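Nucleoporin nup120 (Schizosaccharomyces pombe, PDB 4GQ2) is a structural component of the nuclear pore complex, whose nucleoporins can also dock passing nuclear transport factors. Local coordinates at residues Phe783-Ser786 against Gln787-Pro790; Leu771-Phe774 against Ser775-Tyr779; Pro546-Ile549 against Glu550-Glu554. One frame throughout, in Å; residues are numbered along the deposited sequence.

Overall arrangement
From the N terminus, contact 3 (546-554) comes first: the chain leaves the sheet strand 539-544 and turns into the short helix 548-553. More than two hundred residues later, contact 2 (771-779) forms within helix 770-777. After the short strand 780-781, contact 1 (783-790) rounds a surface turn that leads into helix 790-803. All three are local and lie in series along the chain, so none nests in or crosses another. Contacts 1 and 2 meet where Pro790 packs on Tyr779. Contact 3 stays about 11 Å from contact 2 at the nearest atoms, yet both pack on helices 672-703 and 790-803.

Contact 1: Phe783-Ser786 against Gln787-Pro790; sequences FSES and QISP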
loop_
_atom_site.group_PDB
_atom_site.type_symbol
_atom_site.label_atom_id
_atom_site.label_comp_id
_atom_site.label_asym_id
_atom_site.label_seq_id
_atom_site.Cartn_x
_atom_site.Cartn_y
_atom_site.Cartn_z
ATOM N N PHE A 783 23.309 -19.323 -4.535
ATOM C CA PHE A 783 24.641 -19.325 -5.150
ATOM C C PHE A 783 25.055 -20.674 -5.749
ATOM O O PHE A 783 25.611 -20.721 -6.848
ATOM C CB PHE A 783 25.719 -18.795 -4.186
ATOM C CG PHE A 783 25.703 -17.291 -4.002
ATOM C CD1 PHE A 783 25.047 -16.456 -4.910
ATOM C CD2 PHE A 783 26.380 -16.708 -2.935
ATOM C CE1 PHE A 783 25.040 -15.078 -4.736
ATOM C CE2 PHE A 783 26.381 -15.328 -2.758
ATOM C CZ PHE A 783 25.707 -14.513 -3.659
ATOM N N SER A 784 24.764 -21.763 -5.041
ATOM C CA SER A 784 25.163 -23.100 -5.493
ATOM C C SER A 784 24.338 -23.619 -6.673
ATOM O O SER A 784 24.867 -24.313 -7.546
ATOM C CB SER A 784 25.125 -24.105 -4.334
ATOM O OG SER A 784 23.841 -24.168 -3.744
ATOM N N GLU A 785 23.053 -23.267 -6.701
ATOM C CA GLU A 785 22.120 -23.841 -7.669
ATOM C C GLU A 785 21.410 -22.798 -8.544
ATOM O O GLU A 785 20.807 -21.850 -8.036
ATOM C CB GLU A 785 21.101 -24.733 -6.946
ATOM C CG GLU A 785 20.221 -25.564 -7.868
ATOM C CD GLU A 785 21.014 -26.445 -8.818
ATOM O OE1 GLU A 785 21.876 -27.220 -8.344
ATOM O OE2 GLU A 785 20.772 -26.363 -10.040
ATOM N N SER A 786 21.491 -22.996 -9.860
ATOM C CA SER A 786 20.862 -22.102 -10.837
ATOM C C SER A 786 19.361 -22.334 -11.000
ATOM O O SER A 786 18.602 -21.382 -11.190
ATOM C CB SER A 786 21.556 -22.213 -12.198
ATOM O OG SER A 786 22.641 -21.307 -12.290
ATOM N N GLN A 787 18.942 -23.594 -10.913
ATOM C CA GLN A 787 17.536 -23.984 -11.110
ATOM C C GLN A 787 16.551 -23.368 -10.089
ATOM O O GLN A 787 15.339 -23.595 -10.171
ATOM C CB GLN A 787 17.409 -25.518 -11.164
ATOM C CG GLN A 787 17.970 -26.149 -12.439
ATOM C CD GLN A 787 18.715 -27.460 -12.193
ATOM O OE1 GLN A 787 18.352 -28.248 -11.316
ATOM N NE2 GLN A 787 19.766 -27.696 -12.973
ATOM N N ILE A 788 17.079 -22.595 -9.139
ATOM C CA ILE A 788 16.268 -21.752 -8.253
ATOM C C ILE A 788 16.451 -20.285 -8.653
ATOM O O ILE A 788 17.580 -19.806 -8.746
ATOM C CB ILE A 788 16.640 -21.952 -6.763
ATOM C CG1 ILE A 788 16.319 -23.384 -6.319
ATOM C CG2 ILE A 788 15.917 -20.943 -5.866
ATOM C CD1 ILE A 788 17.139 -23.852 -5.139
ATOM N N SER A 789 15.336 -19.589 -8.894
ATOM C CA SER A 789 15.338 -18.173 -9.297
ATOM C C SER A 789 15.508 -17.235 -8.100
ATOM O O SER A 789 15.128 -17.593 -6.977
ATOM C CB SER A 789 14.026 -17.830 -10.002
ATOM O OG SER A 789 12.946 -17.824 -9.079
ATOM N N PRO A 790 16.046 -16.019 -8.336
ATOM C CA PRO A 790 16.166 -15.015 -7.268
ATOM C C PRO A 790 14.814 -14.604 -6.694
ATOM O O PRO A 790 14.759 -14.030 -5.602
ATOM C CB PRO A 790 16.821 -13.820 -7.967
ATOM C CG PRO A 790 16.524 -14.015 -9.415
ATOM C CD PRO A 790 16.555 -15.505 -9.619
#
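From Glu785 to Ile788 the backbone makes a type I beta turn, with Ser786 and Gln787 at its two corners and the end CA atoms of Glu785 and Ile788 6.2 Å apart. The turn is an open one, since Glu785 O stands 4.0 Å from Ile788 N. What spans it is the side chain of Glu785. Its CG lies opposite the backbone N (chi1 -170°), and a bend at chi2 then folds the carboxylate back over the second corner. There OE2 of Glu785 receives the backbone N of Gln787 in a nearly straight but weak hydrogen bond of 3.4 Å. The same oxygen sits over the face of the Gln787 amide, with Glu785 OE2 3.2 Å from Gln787 CD. This approach from above explains why the two side chains make no hydrogen bond: NE2 of Gln787 is close to the carboxylate, but its N-H bonds lie in the amide plane and do not aim at it. Carboxylate and amide are turned 47° against each other.

The turn lies just ahead of helix 790-803. Ser789 takes the N-cap of that helix and Pro790 follows in the first turn, a place where proline has no backbone N-H to lose; Pro790 O in turn accepts from Thr794 OG1. On the apolar side, CD1 of Ile788 comes within 4.4 Å of Glu785 CB, while its side chain also leans on Tyr663 and Cys782. Upstream, Phe783 N is hydrogen-bonded to Asn664 OD1, tying the start of the loop to the short strand 664-665.

Contact 2: Leu771-Phe774 against Ser775-Tyr779; sequences LQFF and SALNY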
loop_
_atom_site.group_PDB
_atom_site.type_symbol
_atom_site.label_atom_id
_atom_site.label_comp_id
_atom_site.label_asym_id
_atom_site.label_seq_id
_atom_site.Cartn_x
_atom_site.Cartn_y
_atom_site.Cartn_z
ATOM N N LEU A 771 6.578 -1.917 0.600
ATOM C CA LEU A 771 6.817 -3.364 0.615
ATOM C C LEU A 771 7.778 -3.799 -0.497
ATOM O O LEU A 771 8.508 -4.766 -0.337
ATOM C CB LEU A 771 5.506 -4.150 0.556
ATOM C CG LEU A 771 5.598 -5.664 0.769
ATOM C CD1 LEU A 771 6.203 -6.003 2.124
ATOM C CD2 LEU A 771 4.228 -6.325 0.605
ATOM N N GLN A 772 7.778 -3.074 -1.613
ATOM C CA GLN A 772 8.751 -3.310 -2.683
ATOM C C GLN A 772 10.146 -2.874 -2.227
ATOM O O GLN A 772 11.141 -3.524 -2.538
ATOM C CB GLN A 772 8.345 -2.582 -3.982
ATOM C CG GLN A 772 7.039 -3.079 -4.595
ATOM C CD GLN A 772 6.470 -2.169 -5.673
ATOM O OE1 GLN A 772 6.886 -1.020 -5.832
ATOM N NE2 GLN A 772 5.505 -2.687 -6.427
ATOM N N PHE A 773 10.208 -1.772 -1.484
ATOM C CA PHE A 773 11.448 -1.281 -0.871
ATOM C C PHE A 773 12.008 -2.339 0.097
ATOM O O PHE A 773 13.188 -2.691 0.026
ATOM C CB PHE A 773 11.138 0.028 -0.147
ATOM C CG PHE A 773 12.334 0.736 0.423
ATOM C CD1 PHE A 773 12.837 0.391 1.667
ATOM C CD2 PHE A 773 12.906 1.811 -0.253
ATOM C CE1 PHE A 773 13.914 1.074 2.215
ATOM C CE2 PHE A 773 13.986 2.497 0.287
ATOM C CZ PHE A 773 14.489 2.131 1.526
ATOM N N PHE A 774 11.160 -2.847 0.992
ATOM C CA PHE A 774 11.537 -3.965 1.864
ATOM C C PHE A 774 12.048 -5.154 1.048
ATOM O O PHE A 774 13.050 -5.779 1.403
ATOM C CB PHE A 774 10.336 -4.404 2.703
ATOM C CG PHE A 774 10.593 -5.620 3.557
ATOM C CD1 PHE A 774 11.358 -5.526 4.722
ATOM C CD2 PHE A 774 10.057 -6.850 3.209
ATOM C CE1 PHE A 774 11.569 -6.634 5.523
ATOM C CE2 PHE A 774 10.275 -7.972 4.005
ATOM C CZ PHE A 774 11.035 -7.864 5.164
ATOM N N SER A 775 11.348 -5.459 -0.042
ATOM C CA SER A 775 11.700 -6.587 -0.891
ATOM C C SER A 775 13.110 -6.419 -1.430
ATOM O O SER A 775 13.897 -7.362 -1.439
ATOM C CB SER A 775 10.691 -6.728 -2.031
ATOM O OG SER A 775 9.419 -7.100 -1.525
ATOM N N ALA A 776 13.435 -5.200 -1.846
ATOM C CA ALA A 776 14.750 -4.902 -2.397
ATOM C C ALA A 776 15.868 -5.079 -1.365
ATOM O O ALA A 776 16.946 -5.561 -1.708
ATOM C CB ALA A 776 14.771 -3.512 -3.003
ATOM N N LEU A 777 15.605 -4.727 -0.105
ATOM C CA LEU A 777 16.606 -4.874 0.966
ATOM C C LEU A 777 16.934 -6.332 1.286
ATOM O O LEU A 777 17.993 -6.628 1.841
ATOM C CB LEU A 777 16.154 -4.176 2.253
ATOM C CG LEU A 777 16.042 -2.652 2.239
ATOM C CD1 LEU A 777 15.281 -2.160 3.462
ATOM C CD2 LEU A 777 17.425 -2.020 2.156
ATOM N N ASN A 778 16.019 -7.236 0.949
ATOM C CA ASN A 778 16.201 -8.651 1.240
ATOM C C ASN A 778 16.558 -9.445 -0.007
ATOM O O ASN A 778 16.466 -10.675 -0.014
ATOM C CB ASN A 778 14.939 -9.214 1.887
ATOM C CG ASN A 778 14.756 -8.731 3.304
ATOM O OD1 ASN A 778 15.367 -9.255 4.228
ATOM N ND2 ASN A 778 13.910 -7.720 3.484
ATOM N N TYR A 779 16.958 -8.731 -1.059
ATOM C CA TYR A 779 17.272 -9.340 -2.345
ATOM C C TYR A 779 18.297 -10.454 -2.176
ATOM O O TYR A 779 19.323 -10.277 -1.517
ATOM C CB TYR A 779 17.768 -8.291 -3.346
ATOM C CG TYR A 779 18.135 -8.878 -4.691
ATOM C CD1 TYR A 779 17.197 -9.585 -5.438
ATOM C CD2 TYR A 779 19.421 -8.734 -5.214
ATOM C CE1 TYR A 779 17.523 -10.126 -6.666
ATOM C CE2 TYR A 779 19.758 -9.274 -6.446
ATOM C CZ TYR A 779 18.803 -9.970 -7.165
ATOM O OH TYR A 779 19.107 -10.518 -8.387
#
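Ser775 and Leu771, one helical turn apart, show how a serine within a helix can serve its own backbone. The carbonyl oxygen of Leu771 accepts twice from this one residue: from Ser775 N at 2.9 Å and from Ser775 OG at 2.8 Å. The two donors arrive from opposite faces of the carbonyl plane, so they do not compete for one position. The hydroxyl gets there because OG stands beside the backbone N, opposite the carbonyl carbon (chi1 -67°), and this buried group is thereby given a partner within its own helix.

A second tight spot lies between Phe774 and Asn778. The amide ND2 of Asn778 donates to Phe774 O at 3.0 Å, coming from above the carbonyl plane, and strengthens a position where the backbone N of Asn778 gives only a weak bond. The same nitrogen lies over one face of the Phe774 ring, displaced toward the rim, with Asn778 ND2 3.3 Å from Phe774 CE1. Carbonyl and ring together thus hold the amide in place.

The other flank is looser. Phe773 meets Leu777 mainly through one methyl, with Phe773 CE1 3.7 Å from Leu777 CD1, and both Leu777 and Asn778 are partly exposed, whereas residues 771-776 are buried.

Three longer helices surround this short one. Ser775 packs on Val678 and Leu682 of helix 672-703, Phe773 on Leu816 and Leu820 of helix 812-822, and Asn778 on Ser798 and Ala801 of helix 790-803, just ahead of the short strand 780-781.

Contact 3: Pro546-Ile549 against Glu550-Glu554; sequences PYLI and ESFDE
The carboxylate of Glu550 lies alongside the ring of Tyr547, with Glu550 OE1 in the plane of that ring at its edge, 3.2 Å from Tyr547 CD1. The two side chains point the same way, their flat groups 28° apart. This is the start of helix 548-553, with Tyr547 at the N-cap and Glu550 in the third position of the first turn. Glu550 OE1 accepts the backbone N of Tyr547 at 3.1 Å, with an N-H...O angle of 162°, on the anti side of the carboxylate. It is one half of a capping box; the reciprocal bond from the N-cap side chain is missing, since tyrosine carries no acceptor close to its backbone. With CG beside its own backbone N (chi1 -54°) and the chain extended beyond, the glutamate reaches back to the Pro546-Tyr547 junction, where Pro546 CA lies 3.4 Å from Glu550 OE1.

The same oxygen also forms a salt bridge with Arg544, at the end of strand 539-544, so the carboxylate links the departing sheet strand to the new helix. Arg544, a weak, long ion pair from Glu550 OE2 to Lys688, and the helix start would probably all favour the ionised form. Were the carboxylate cut back to a methyl group, as in an alanine, Arg544 would probably lose this partner and the backbone N-H of Tyr547 its acceptor.

On another side of the helix, Leu548 and Phe552 run side by side in apolar contact, with Leu548 CD2 3.5 Å from Phe552 CE1. The Phe552 ring is also stacked edge-to-face with Tyr575 and packs on Leu653 and Leu657 of helix 646-658, while Tyr547 rests on Ile685 and Val795. At the far end, Glu550 O accepts two backbone donors, Asp553 N at 3.0 Å and Glu554 N at 3.2 Å.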
loop_
_atom_site.group_PDB
_atom_site.type_symbol
_atom_site.label_atom_id
_atom_site.label_comp_id
_atom_site.label_asym_id
_atom_site.label_seq_id
_atom_site.Cartn_x
_atom_site.Cartn_y
_atom_site.Cartn_z
ATOM N N PRO A 546 3.144 -23.804 -3.384
ATOM C CA PRO A 546 2.573 -23.174 -2.200
ATOM C C PRO A 546 3.511 -23.335 -1.014
ATOM O O PRO A 546 4.215 -24.347 -0.924
ATOM C CB PRO A 546 1.279 -23.976 -1.947
ATOM C CG PRO A 546 1.104 -24.885 -3.122
ATOM C CD PRO A 546 2.466 -25.068 -3.717
ATOM N N TYR A 547 3.537 -22.343 -0.127
ATOM C CA TYR A 547 4.232 -22.498 1.145
ATOM C C TYR A 547 3.252 -23.181 2.082
ATOM O O TYR A 547 2.039 -23.161 1.830
ATOM C CB TYR A 547 4.703 -21.151 1.700
ATOM C CG TYR A 547 5.566 -20.360 0.734
ATOM C CD1 TYR A 547 4.990 -19.633 -0.310
ATOM C CD2 TYR A 547 6.957 -20.337 0.859
ATOM C CE1 TYR A 547 5.767 -18.913 -1.202
ATOM C CE2 TYR A 547 7.745 -19.614 -0.033
ATOM C CZ TYR A 547 7.141 -18.901 -1.062
ATOM O OH TYR A 547 7.899 -18.180 -1.966
ATOM N N LEU A 548 3.776 -23.806 3.138
ATOM C CA LEU A 548 2.950 -24.484 4.142
ATOM C C LEU A 548 1.762 -23.656 4.606
ATOM O O LEU A 548 0.644 -24.169 4.740
ATOM C CB LEU A 548 3.787 -24.864 5.363
ATOM C CG LEU A 548 4.383 -26.265 5.441
ATOM C CD1 LEU A 548 5.092 -26.429 6.775
ATOM C CD2 LEU A 548 3.311 -27.331 5.262
ATOM N N ILE A 549 2.014 -22.372 4.842
ATOM C CA ILE A 549 0.990 -21.455 5.329
ATOM C C ILE A 549 -0.225 -21.426 4.387
ATOM O O ILE A 549 -1.369 -21.396 4.844
ATOM C CB ILE A 549 1.582 -20.044 5.616
ATOM C CG1 ILE A 549 0.591 -19.179 6.399
ATOM C CG2 ILE A 549 2.048 -19.363 4.339
ATOM C CD1 ILE A 549 0.245 -19.738 7.760
ATOM N N GLU A 550 0.038 -21.479 3.081
ATOM C CA GLU A 550 -1.019 -21.505 2.067
ATOM C C GLU A 550 -1.886 -22.760 2.163
ATOM O O GLU A 550 -3.108 -22.646 2.256
ATOM C CB GLU A 550 -0.434 -21.331 0.663
ATOM C CG GLU A 550 0.431 -20.087 0.537
ATOM C CD GLU A 550 0.779 -19.744 -0.892
ATOM O OE1 GLU A 550 1.928 -20.008 -1.291
ATOM O OE2 GLU A 550 -0.093 -19.206 -1.611
ATOM N N SER A 551 -1.256 -23.938 2.166
ATOM C CA SER A 551 -1.955 -25.220 2.399
ATOM C C SER A 551 -2.851 -25.197 3.646
ATOM O O SER A 551 -3.972 -25.703 3.624
ATOM C CB SER A 551 -0.952 -26.371 2.532
ATOM O OG SER A 551 0.036 -26.326 1.518
ATOM N N PHE A 552 -2.355 -24.598 4.724
ATOM C CA PHE A 552 -3.100 -24.526 5.984
ATOM C C PHE A 552 -4.231 -23.497 5.986
ATOM O O PHE A 552 -5.109 -23.545 6.847
ATOM C CB PHE A 552 -2.153 -24.277 7.159
ATOM C CG PHE A 552 -1.385 -25.494 7.580
ATOM C CD1 PHE A 552 -0.153 -25.782 7.013
ATOM C CD2 PHE A 552 -1.899 -26.359 8.536
ATOM C CE1 PHE A 552 0.557 -26.904 7.393
ATOM C CE2 PHE A 552 -1.194 -27.486 8.923
ATOM C CZ PHE A 552 0.037 -27.756 8.349
ATOM N N ASP A 553 -4.203 -22.569 5.033
ATOM C CA ASP A 553 -5.240 -21.545 4.922
ATOM C C ASP A 553 -6.459 -22.093 4.186
ATOM O O ASP A 553 -7.569 -22.063 4.715
ATOM C CB ASP A 553 -4.700 -20.305 4.202
ATOM C CG ASP A 553 -5.571 -19.077 4.406
ATOM O OD1 ASP A 553 -5.627 -18.572 5.549
ATOM O OD2 ASP A 553 -6.177 -18.602 3.416
ATOM N N GLU A 554 -6.242 -22.594 2.971
ATOM C CA GLU A 554 -7.324 -23.140 2.152
ATOM C C GLU A 554 -7.691 -24.569 2.558
ATOM O O GLU A 554 -6.816 -25.410 2.787
ATOM C CB GLU A 554 -7.005 -23.032 0.653
ATOM C CG GLU A 554 -5.582 -23.401 0.270
ATOM C CD GLU A 554 -5.018 -22.509 -0.823
ATOM O OE1 GLU A 554 -4.742 -21.315 -0.551
ATOM O OE2 GLU A 554 -4.837 -23.009 -1.953
#